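Local coordinates for pyoverdine biosynthesis protein PvcB (PDB 4YLM) that catalyses the iron- and 2-oxoglutarate-dependent oxidation of tyrosine isonitrile, a step in the biosynthesis of paerucumarin, at residues A[57-62]-A[250-255]; A[128-133]-A[271-276]; A[140-145]-A[241-246]. All coordinates share one frame; numbering follows the deposited sequence.

Interaction 1 (A[57-62]-A[250-255]); sequences LLLLRG and DLVIAD
Leu57 reaches across to the neighbouring strand and sets CD1 against the side chains of Val252 and Ala254, 3.6 Å from Val252 CG1 and 3.8 Å from Ala254 CB. Its CG stands anti to the backbone N (chi1 -174°), which carries the branch over that strand. Leu59, two residues along on the same face, repeats the reach, its CD1 crossing to Val252 CG2 and to the carboxylate carbon of Asp250. This is the tighter side of an antiparallel strand pair in the double-stranded beta-helix of the TauD/TfdA dioxygenases, and strand 241-244 packs against it. On the face of Leu58, Leu60, Leu251 and Ile253 the side chains meet less closely: Leu60 CB lies 4.1 Å from Leu251 CB and Leu58 CD1 4.2 Å from Ile253 CD1. Four backbone hydrogen bonds tie the pairs Leu58–Ile253 and Leu60–Leu251.

Toward Arg61 and Gly62 the strands give way to a partly exposed end, where a water links Gly62 N to Asp250 OD1. Arg61 grips Asp250 side-on, NE to OD1 at 3.0 Å and NH2 to OD2 at 2.8 Å, with the guanidinium and carboxylate planes only 17° apart; Leu59 CD2 lies over one guanidinium face. Asp250 OD2 is also hydrogen-bonded to Arg247 N and His244 NE2, and together with Arg61 these donors would favour the ionised form of the buried carboxylate.

Interaction 2 (A[128-133]-A[271-276]); sequences HCVDAP and PRHLRR
His128 and Arg275 exchange two backbone hydrogen bonds, His128 N to Arg275 O at 2.8 Å and Arg275 N to His128 O at 2.9 Å, and a water joins their side chains by touching His128 ND1 and Arg275 NH1; His128 NE2 is hydrogen-bonded to Asp249 OD1. Further along, His273 N gives a well-aligned bond to Asp131 O, also 2.9 Å. The carbonyl oxygen of His273, by contrast, is shared: Val130 N and Asp131 N both point at it, each in a weak bond. Two residues facing one make a classic beta bulge, and the first of them, Val130, has helix-like backbone angles (phi -68°, psi -42°).

The bulge turns the Val130 side chain toward the partner strand. CB lies over one face of the His273 ring, a CH-pi contact 3.9 Å from the centroid, while CG2 rests on a face of the Arg275 guanidinium, 3.5 Å from NH1. Both flat groups are held from beyond the pair by Glu92, which accepts from His273 NE2 and forms a salt bridge with Arg275 NE. On the other face of the sheet, Cys129 CB meets Leu274 CD2. Where the strands end, the prolines close up, Pro133 CG 3.9 Å from Pro271 CG.

Helix 69-79 packs on His128 and Arg275 through Leu72, and strand 91-95 continues the sheet beyond strand 272-286, bonding to the backbone of Arg272, Leu274 and Arg276.

Interaction 3 (A[140-145]-A[241-246]); sequences RTTFSS and HYAHRW
Ala243 CB sits over the centre of one face of the Arg140 guanidinium, 3.5 Å from CZ, and Arg140 in turn lays its CD over a face of the Arg245 guanidinium. The two guanidinium planes are 8° from parallel, so two positive groups lie near each other, Arg140 NE 3.8 Å from Arg245 NH2; salt bridges from Arg140 to Glu264 and from Arg245 to Glu20 probably offset the repulsion. These groups flank an antiparallel strand pair of the double-stranded beta-helix, in which strand 141-145 runs between strands 241-244 and 259-263.

Trp246 carries His244 CD2 over one face of its indole, while its edge is taken by Thr141: NE1 donates to OG1 at 2.7 Å, close to the ring plane. Thr141 presents that oxygen because OG1 lies anti to its own carbonyl carbon (chi1 -58°). The imidazole of His244 is met at its edge too, with Tyr242 OH 2.7 Å from His244 ND1. Phe143 and Tyr242, a hydrogen-bonded backbone pair, share the same sheet face, where CD2 of Phe143 touches the edge of the tyrosine ring. The Phe143 side chain also comes to about 4 Å from that of His261, a probable iron ligand, placing this face beside the catalytic site.

On the other face, Thr142 CB lies 3.5 Å from His241 CE1. Next to it, His241 ND1 donates to Ser144 OG, 2.9 Å away and in the imidazole plane, and the hydroxyl is in turn hydrogen-bonded to the carbonyl oxygen of Leu235.

In the fold
Distant parts of the chain close this fold. Segments 57-62 and 128-133 come first, 140-145 and 241-246 next, and 250-255 and 271-276 last, so interactions 1 and 2 cross along the chain while interaction 3 is nested inside both. The first two, centres about 13 Å apart, share one sheet, in which Asp250 O and Cys129 N join neighbouring strands 251-255 and 120-131. Interaction 3 belongs to the smaller sheet facing it, its centre about 11 Å from that of interaction 1 and about 15 Å from that of interaction 2. Trp246 lies between the sheets, touching Val252, Cys129 and Leu274. Of the probable iron ligands, His261 is on strand 259-263 of the smaller sheet, while His112 and Asp114 follow strand 109-110.

Interaction 1 (A[57-62]-A[250-255])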
loop_
_atom_site.group_PDB
_atom_site.type_symbol
_atom_site.label_atom_id
_atom_site.label_comp_id
_atom_site.label_asym_id
_atom_site.label_seq_id
_atom_site.Cartn_x
_atom_site.Cartn_y
_atom_site.Cartn_z
ATOM N N LEU A 57 -3.719 4.758 15.642
ATOM C CA LEU A 57 -5.039 4.347 16.105
ATOM C C LEU A 57 -6.072 4.636 15.026
ATOM O O LEU A 57 -6.276 5.790 14.652
ATOM C CB LEU A 57 -5.420 5.094 17.405
ATOM C CG LEU A 57 -6.723 4.658 18.091
ATOM C CD1 LEU A 57 -6.679 3.177 18.482
ATOM C CD2 LEU A 57 -7.039 5.518 19.332
ATOM N N LEU A 58 -6.714 3.594 14.503
ATOM C CA LEU A 58 -7.759 3.793 13.508
ATOM C C LEU A 58 -9.122 3.500 14.121
ATOM O O LEU A 58 -9.290 2.512 14.841
ATOM C CB LEU A 58 -7.561 2.866 12.300
ATOM C CG LEU A 58 -6.169 2.788 11.675
ATOM C CD1 LEU A 58 -6.212 1.879 10.431
ATOM C CD2 LEU A 58 -5.668 4.180 11.298
ATOM N N LEU A 59 -10.094 4.352 13.819
ATOM C CA LEU A 59 -11.468 4.105 14.214
ATOM C C LEU A 59 -12.274 3.984 12.937
ATOM O O LEU A 59 -12.410 4.952 12.206
ATOM C CB LEU A 59 -11.998 5.258 15.081
ATOM C CG LEU A 59 -13.516 5.322 15.298
ATOM C CD1 LEU A 59 -14.030 4.014 15.904
ATOM C CD2 LEU A 59 -13.916 6.545 16.175
ATOM N N LEU A 60 -12.739 2.778 12.626
ATOM C CA LEU A 60 -13.659 2.592 11.507
ATOM C C LEU A 60 -15.066 2.591 12.083
ATOM O O LEU A 60 -15.430 1.698 12.860
ATOM C CB LEU A 60 -13.398 1.275 10.774
ATOM C CG LEU A 60 -12.106 1.208 9.951
ATOM C CD1 LEU A 60 -10.898 1.083 10.842
ATOM C CD2 LEU A 60 -12.181 0.017 8.988
ATOM N N ARG A 61 -15.858 3.588 11.701
ATOM C CA ARG A 61 -17.157 3.805 12.336
ATOM C C ARG A 61 -18.257 3.924 11.309
ATOM O O ARG A 61 -18.136 4.665 10.331
ATOM C CB ARG A 61 -17.110 5.061 13.232
ATOM C CG ARG A 61 -18.464 5.475 13.827
ATOM C CD ARG A 61 -18.277 6.432 15.018
ATOM N NE ARG A 61 -17.857 5.732 16.228
ATOM C CZ ARG A 61 -17.682 6.313 17.414
ATOM N NH1 ARG A 61 -17.865 7.624 17.555
ATOM N NH2 ARG A 61 -17.312 5.582 18.458
ATOM N N GLY A 62 -19.335 3.183 11.524
ATOM C CA GLY A 62 -20.488 3.258 10.650
ATOM C C GLY A 62 -20.448 2.210 9.547
ATOM O O GLY A 62 -21.274 2.232 8.632
ATOM N N ASP A 250 -18.199 -0.419 15.818
ATOM C CA ASP A 250 -16.887 0.206 15.697
ATOM C C ASP A 250 -15.881 -0.903 15.435
ATOM O O ASP A 250 -15.968 -1.990 16.022
ATOM C CB ASP A 250 -16.449 0.872 17.001
ATOM C CG ASP A 250 -17.029 2.254 17.198
ATOM O OD1 ASP A 250 -17.672 2.775 16.268
ATOM O OD2 ASP A 250 -16.828 2.817 18.306
ATOM N N LEU A 251 -14.908 -0.630 14.577
ATOM C CA LEU A 251 -13.744 -1.499 14.488
ATOM C C LEU A 251 -12.547 -0.612 14.755
ATOM O O LEU A 251 -12.361 0.393 14.076
ATOM C CB LEU A 251 -13.641 -2.152 13.099
ATOM C CG LEU A 251 -12.505 -3.191 12.984
ATOM C CD1 LEU A 251 -12.901 -4.487 13.695
ATOM C CD2 LEU A 251 -12.164 -3.483 11.535
ATOM N N VAL A 252 -11.756 -0.966 15.761
ATOM C CA VAL A 252 -10.618 -0.166 16.153
ATOM C C VAL A 252 -9.361 -0.998 15.971
ATOM O O VAL A 252 -9.312 -2.172 16.350
ATOM C CB VAL A 252 -10.745 0.325 17.626
ATOM C CG1 VAL A 252 -9.414 0.868 18.153
ATOM C CG2 VAL A 252 -11.867 1.363 17.744
ATOM N N ILE A 253 -8.356 -0.389 15.361
ATOM C CA ILE A 253 -7.081 -1.052 15.163
ATOM C C ILE A 253 -6.033 -0.172 15.806
ATOM O O ILE A 253 -5.870 0.968 15.399
ATOM C CB ILE A 253 -6.767 -1.187 13.659
ATOM C CG1 ILE A 253 -7.868 -2.001 12.958
ATOM C CG2 ILE A 253 -5.390 -1.819 13.471
ATOM C CD1 ILE A 253 -7.801 -1.914 11.417
ATOM N N ALA A 254 -5.328 -0.706 16.804
ATOM C CA ALA A 254 -4.377 0.061 17.601
ATOM C C ALA A 254 -2.964 -0.475 17.412
ATOM O O ALA A 254 -2.760 -1.691 17.371
ATOM C CB ALA A 254 -4.781 -0.005 19.108
ATOM N N ASP A 255 -2.004 0.440 17.283
ATOM C CA ASP A 255 -0.581 0.125 17.170
ATOM C C ASP A 255 -0.017 -0.089 18.576
ATOM O O ASP A 255 0.396 0.862 19.244
ATOM C CB ASP A 255 0.141 1.292 16.451
ATOM C CG ASP A 255 1.644 1.099 16.323
ATOM O OD1 ASP A 255 2.176 0.027 16.693
ATOM O OD2 ASP A 255 2.310 2.053 15.828
HETATM O O HOH W 1 -19.723 2.223 14.503
#

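Interaction 2 (A[128-133]-A[271-276])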
loop_
_atom_site.group_PDB
_atom_site.type_symbol
_atom_site.label_atom_id
_atom_site.label_comp_id
_atom_site.label_asym_id
_atom_site.label_seq_id
_atom_site.Cartn_x
_atom_site.Cartn_y
_atom_site.Cartn_z
ATOM N N HIS A 128 -13.416 -5.289 17.846
ATOM C CA HIS A 128 -14.724 -5.113 17.244
ATOM C C HIS A 128 -15.738 -4.868 18.372
ATOM O O HIS A 128 -15.834 -5.672 19.297
ATOM C CB HIS A 128 -15.112 -6.364 16.474
ATOM C CG HIS A 128 -16.514 -6.342 15.943
ATOM N ND1 HIS A 128 -17.290 -7.480 15.841
ATOM C CD2 HIS A 128 -17.276 -5.324 15.477
ATOM C CE1 HIS A 128 -18.470 -7.161 15.339
ATOM N NE2 HIS A 128 -18.489 -5.860 15.109
ATOM N N CYS A 129 -16.468 -3.762 18.311
ATOM C CA CYS A 129 -17.554 -3.542 19.266
ATOM C C CYS A 129 -18.804 -4.257 18.778
ATOM O O CYS A 129 -19.450 -3.826 17.819
ATOM C CB CYS A 129 -17.843 -2.054 19.459
ATOM S SG CYS A 129 -19.169 -1.722 20.657
ATOM N N VAL A 130 -19.128 -5.376 19.411
ATOM C CA VAL A 130 -20.306 -6.131 19.009
ATOM C C VAL A 130 -21.572 -5.343 19.328
ATOM O O VAL A 130 -22.509 -5.297 18.526
ATOM C CB VAL A 130 -20.363 -7.505 19.695
ATOM C CG1 VAL A 130 -21.660 -8.228 19.330
ATOM C CG2 VAL A 130 -19.154 -8.330 19.301
ATOM N N ASP A 131 -21.583 -4.715 20.500
ATOM C CA ASP A 131 -22.759 -3.994 20.965
ATOM C C ASP A 131 -22.361 -2.975 22.025
ATOM O O ASP A 131 -21.543 -3.261 22.900
ATOM C CB ASP A 131 -23.783 -4.987 21.536
ATOM C CG ASP A 131 -25.150 -4.365 21.754
ATOM O OD1 ASP A 131 -25.553 -3.499 20.945
ATOM O OD2 ASP A 131 -25.827 -4.754 22.736
ATOM N N ALA A 132 -22.915 -1.772 21.925
ATOM C CA ALA A 132 -22.719 -0.761 22.962
ATOM C C ALA A 132 -23.987 0.074 23.087
ATOM O O ALA A 132 -24.023 1.219 22.652
ATOM C CB ALA A 132 -21.525 0.120 22.638
ATOM N N PRO A 133 -25.042 -0.510 23.674
ATOM C CA PRO A 133 -26.340 0.162 23.780
ATOM C C PRO A 133 -26.336 1.211 24.894
ATOM O O PRO A 133 -25.672 1.026 25.917
ATOM C CB PRO A 133 -27.294 -0.986 24.117
ATOM C CG PRO A 133 -26.444 -1.942 24.892
ATOM C CD PRO A 133 -25.049 -1.838 24.312
ATOM N N PRO A 271 -23.637 -1.466 29.753
ATOM C CA PRO A 271 -23.635 -2.747 29.043
ATOM C C PRO A 271 -22.819 -2.640 27.751
ATOM O O PRO A 271 -23.034 -1.717 26.959
ATOM C CB PRO A 271 -25.108 -2.967 28.728
ATOM C CG PRO A 271 -25.696 -1.613 28.714
ATOM C CD PRO A 271 -24.951 -0.809 29.711
ATOM N N ARG A 272 -21.894 -3.569 27.539
ATOM C CA ARG A 272 -20.966 -3.441 26.427
ATOM C C ARG A 272 -20.367 -4.776 26.054
ATOM O O ARG A 272 -20.025 -5.575 26.924
ATOM C CB ARG A 272 -19.843 -2.485 26.812
ATOM C CG ARG A 272 -18.963 -2.059 25.658
ATOM C CD ARG A 272 -18.028 -0.965 26.119
ATOM N NE ARG A 272 -16.876 -1.509 26.826
ATOM C CZ ARG A 272 -16.117 -0.804 27.654
ATOM N NH1 ARG A 272 -16.413 0.470 27.901
ATOM N NH2 ARG A 272 -15.072 -1.373 28.238
ATOM N N HIS A 273 -20.223 -5.006 24.755
ATOM C CA HIS A 273 -19.617 -6.228 24.274
ATOM C C HIS A 273 -18.522 -5.916 23.239
ATOM O O HIS A 273 -18.816 -5.436 22.146
ATOM C CB HIS A 273 -20.701 -7.131 23.684
ATOM C CG HIS A 273 -20.211 -8.487 23.285
ATOM N ND1 HIS A 273 -21.052 -9.472 22.812
ATOM C CD2 HIS A 273 -18.964 -9.018 23.279
ATOM C CE1 HIS A 273 -20.345 -10.554 22.537
ATOM N NE2 HIS A 273 -19.074 -10.304 22.804
ATOM N N LEU A 274 -17.269 -6.172 23.605
ATOM C CA LEU A 274 -16.134 -6.013 22.699
ATOM C C LEU A 274 -15.482 -7.357 22.448
ATOM O O LEU A 274 -15.546 -8.258 23.296
ATOM C CB LEU A 274 -15.053 -5.100 23.304
ATOM C CG LEU A 274 -15.426 -3.709 23.796
ATOM C CD1 LEU A 274 -14.179 -3.017 24.317
ATOM C CD2 LEU A 274 -16.079 -2.897 22.678
ATOM N N ARG A 275 -14.817 -7.464 21.300
ATOM C CA ARG A 275 -14.030 -8.636 20.944
ATOM C C ARG A 275 -12.650 -8.184 20.491
ATOM O O ARG A 275 -12.540 -7.280 19.664
ATOM C CB ARG A 275 -14.725 -9.417 19.820
ATOM C CG ARG A 275 -15.867 -10.300 20.322
ATOM C CD ARG A 275 -16.633 -10.965 19.196
ATOM N NE ARG A 275 -17.696 -11.771 19.772
ATOM C CZ ARG A 275 -18.863 -12.021 19.192
ATOM N NH1 ARG A 275 -19.137 -11.547 17.979
ATOM N NH2 ARG A 275 -19.762 -12.756 19.839
ATOM N N ARG A 276 -11.600 -8.801 21.030
ATOM C CA ARG A 276 -10.241 -8.396 20.687
ATOM C C ARG A 276 -9.423 -9.529 20.079
ATOM O O ARG A 276 -9.429 -10.660 20.585
ATOM C CB ARG A 276 -9.504 -7.854 21.912
ATOM C CG ARG A 276 -8.071 -7.397 21.599
ATOM C CD ARG A 276 -7.147 -7.619 22.790
ATOM N NE ARG A 276 -6.881 -9.037 23.009
ATOM C CZ ARG A 276 -6.353 -9.532 24.126
ATOM N NH1 ARG A 276 -6.043 -8.725 25.124
ATOM N NH2 ARG A 276 -6.147 -10.837 24.249
HETATM O O HOH W 2 -17.500 -10.377 16.043
#

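Interaction 3 (A[140-145]-A[241-246])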
loop_
_atom_site.group_PDB
_atom_site.type_symbol
_atom_site.label_atom_id
_atom_site.label_comp_id
_atom_site.label_asym_id
_atom_site.label_seq_id
_atom_site.Cartn_x
_atom_site.Cartn_y
_atom_site.Cartn_z
ATOM N N ARG A 140 -14.353 4.659 29.561
ATOM C CA ARG A 140 -13.847 4.663 28.178
ATOM C C ARG A 140 -12.486 3.968 28.072
ATOM O O ARG A 140 -11.657 4.072 28.972
ATOM C CB ARG A 140 -13.762 6.094 27.620
ATOM C CG ARG A 140 -15.124 6.770 27.398
ATOM C CD ARG A 140 -14.967 8.223 26.948
ATOM N NE ARG A 140 -14.381 9.063 27.992
ATOM C CZ ARG A 140 -14.012 10.333 27.829
ATOM N NH1 ARG A 140 -14.142 10.923 26.648
ATOM N NH2 ARG A 140 -13.486 11.008 28.845
ATOM N N THR A 141 -12.259 3.259 26.966
ATOM C CA THR A 141 -10.944 2.688 26.684
ATOM C C THR A 141 -9.992 3.815 26.309
ATOM O O THR A 141 -10.317 4.651 25.466
ATOM C CB THR A 141 -11.011 1.692 25.495
ATOM O OG1 THR A 141 -11.951 0.661 25.792
ATOM C CG2 THR A 141 -9.664 1.062 25.239
ATOM N N THR A 142 -8.808 3.846 26.909
ATOM C CA THR A 142 -7.910 4.964 26.648
ATOM C C THR A 142 -6.638 4.553 25.930
ATOM O O THR A 142 -6.141 3.445 26.118
ATOM C CB THR A 142 -7.503 5.679 27.938
ATOM O OG1 THR A 142 -6.775 4.766 28.772
ATOM C CG2 THR A 142 -8.737 6.195 28.672
ATOM N N PHE A 143 -6.099 5.490 25.152
ATOM C CA PHE A 143 -4.899 5.280 24.359
ATOM C C PHE A 143 -4.014 6.515 24.451
ATOM O O PHE A 143 -4.510 7.638 24.356
ATOM C CB PHE A 143 -5.288 5.062 22.887
ATOM C CG PHE A 143 -6.142 3.832 22.647
ATOM C CD1 PHE A 143 -5.550 2.590 22.467
ATOM C CD2 PHE A 143 -7.523 3.928 22.578
ATOM C CE1 PHE A 143 -6.323 1.459 22.249
ATOM C CE2 PHE A 143 -8.303 2.809 22.352
ATOM C CZ PHE A 143 -7.700 1.572 22.177
ATOM N N SER A 144 -2.709 6.311 24.614
ATOM C CA SER A 144 -1.753 7.410 24.618
ATOM C C SER A 144 -0.665 7.175 23.595
ATOM O O SER A 144 -0.076 6.094 23.546
ATOM C CB SER A 144 -1.089 7.565 26.000
ATOM O OG SER A 144 -1.986 8.157 26.915
ATOM N N SER A 145 -0.377 8.198 22.799
ATOM C CA SER A 145 0.724 8.126 21.838
ATOM C C SER A 145 2.034 8.450 22.535
ATOM O O SER A 145 2.210 9.557 23.041
ATOM C CB SER A 145 0.490 9.130 20.710
ATOM O OG SER A 145 1.712 9.431 20.060
ATOM N N HIS A 241 -3.265 11.910 24.372
ATOM C CA HIS A 241 -4.181 10.979 25.019
ATOM C C HIS A 241 -5.551 11.040 24.365
ATOM O O HIS A 241 -6.045 12.120 24.053
ATOM C CB HIS A 241 -4.302 11.343 26.507
ATOM C CG HIS A 241 -5.087 10.359 27.327
ATOM N ND1 HIS A 241 -4.612 9.102 27.643
ATOM C CD2 HIS A 241 -6.292 10.466 27.936
ATOM C CE1 HIS A 241 -5.492 8.476 28.407
ATOM N NE2 HIS A 241 -6.529 9.275 28.587
ATOM N N TYR A 242 -6.159 9.874 24.161
ATOM C CA TYR A 242 -7.498 9.779 23.590
ATOM C C TYR A 242 -8.332 8.754 24.359
ATOM O O TYR A 242 -7.891 7.625 24.595
ATOM C CB TYR A 242 -7.411 9.378 22.103
ATOM C CG TYR A 242 -8.739 8.995 21.485
ATOM C CD1 TYR A 242 -9.640 9.968 21.082
ATOM C CD2 TYR A 242 -9.086 7.659 21.296
ATOM C CE1 TYR A 242 -10.862 9.628 20.519
ATOM C CE2 TYR A 242 -10.313 7.304 20.724
ATOM C CZ TYR A 242 -11.190 8.294 20.341
ATOM O OH TYR A 242 -12.405 7.969 19.782
ATOM N N ALA A 243 -9.544 9.141 24.740
ATOM C CA ALA A 243 -10.449 8.235 25.432
ATOM C C ALA A 243 -11.595 7.884 24.495
ATOM O O ALA A 243 -12.311 8.771 24.019
ATOM C CB ALA A 243 -10.968 8.883 26.733
ATOM N N HIS A 244 -11.755 6.592 24.208
ATOM C CA HIS A 244 -12.754 6.144 23.239
ATOM C C HIS A 244 -14.090 5.732 23.836
ATOM O O HIS A 244 -14.157 4.833 24.677
ATOM C CB HIS A 244 -12.232 4.968 22.399
ATOM C CG HIS A 244 -13.136 4.613 21.260
ATOM N ND1 HIS A 244 -13.436 5.503 20.251
ATOM C CD2 HIS A 244 -13.833 3.484 20.988
ATOM C CE1 HIS A 244 -14.273 4.934 19.401
ATOM N NE2 HIS A 244 -14.524 3.709 19.823
ATOM N N ARG A 245 -15.154 6.365 23.350
ATOM C CA ARG A 245 -16.521 5.984 23.677
ATOM C C ARG A 245 -17.026 5.009 22.614
ATOM O O ARG A 245 -17.283 5.406 21.481
ATOM C CB ARG A 245 -17.399 7.242 23.688
ATOM C CG ARG A 245 -18.883 7.007 23.946
ATOM C CD ARG A 245 -19.180 6.900 25.435
ATOM N NE ARG A 245 -18.775 8.106 26.160
ATOM C CZ ARG A 245 -18.560 8.156 27.473
ATOM N NH1 ARG A 245 -18.703 7.062 28.214
ATOM N NH2 ARG A 245 -18.189 9.296 28.043
ATOM N N TRP A 246 -17.173 3.738 22.973
ATOM C CA TRP A 246 -17.555 2.712 22.002
ATOM C C TRP A 246 -18.957 2.880 21.418
ATOM O O TRP A 246 -19.902 3.222 22.131
ATOM C CB TRP A 246 -17.446 1.327 22.640
ATOM C CG TRP A 246 -16.047 0.958 22.994
ATOM C CD1 TRP A 246 -15.467 1.014 24.230
ATOM C CD2 TRP A 246 -15.038 0.490 22.094
ATOM N NE1 TRP A 246 -14.156 0.600 24.155
ATOM C CE2 TRP A 246 -13.871 0.275 22.851
ATOM C CE3 TRP A 246 -15.008 0.237 20.718
ATOM C CZ2 TRP A 246 -12.688 -0.189 22.282
ATOM C CZ3 TRP A 246 -13.828 -0.225 20.153
ATOM C CH2 TRP A 246 -12.685 -0.429 20.933
HETATM O O HOH W 3 -14.655 10.336 23.373
#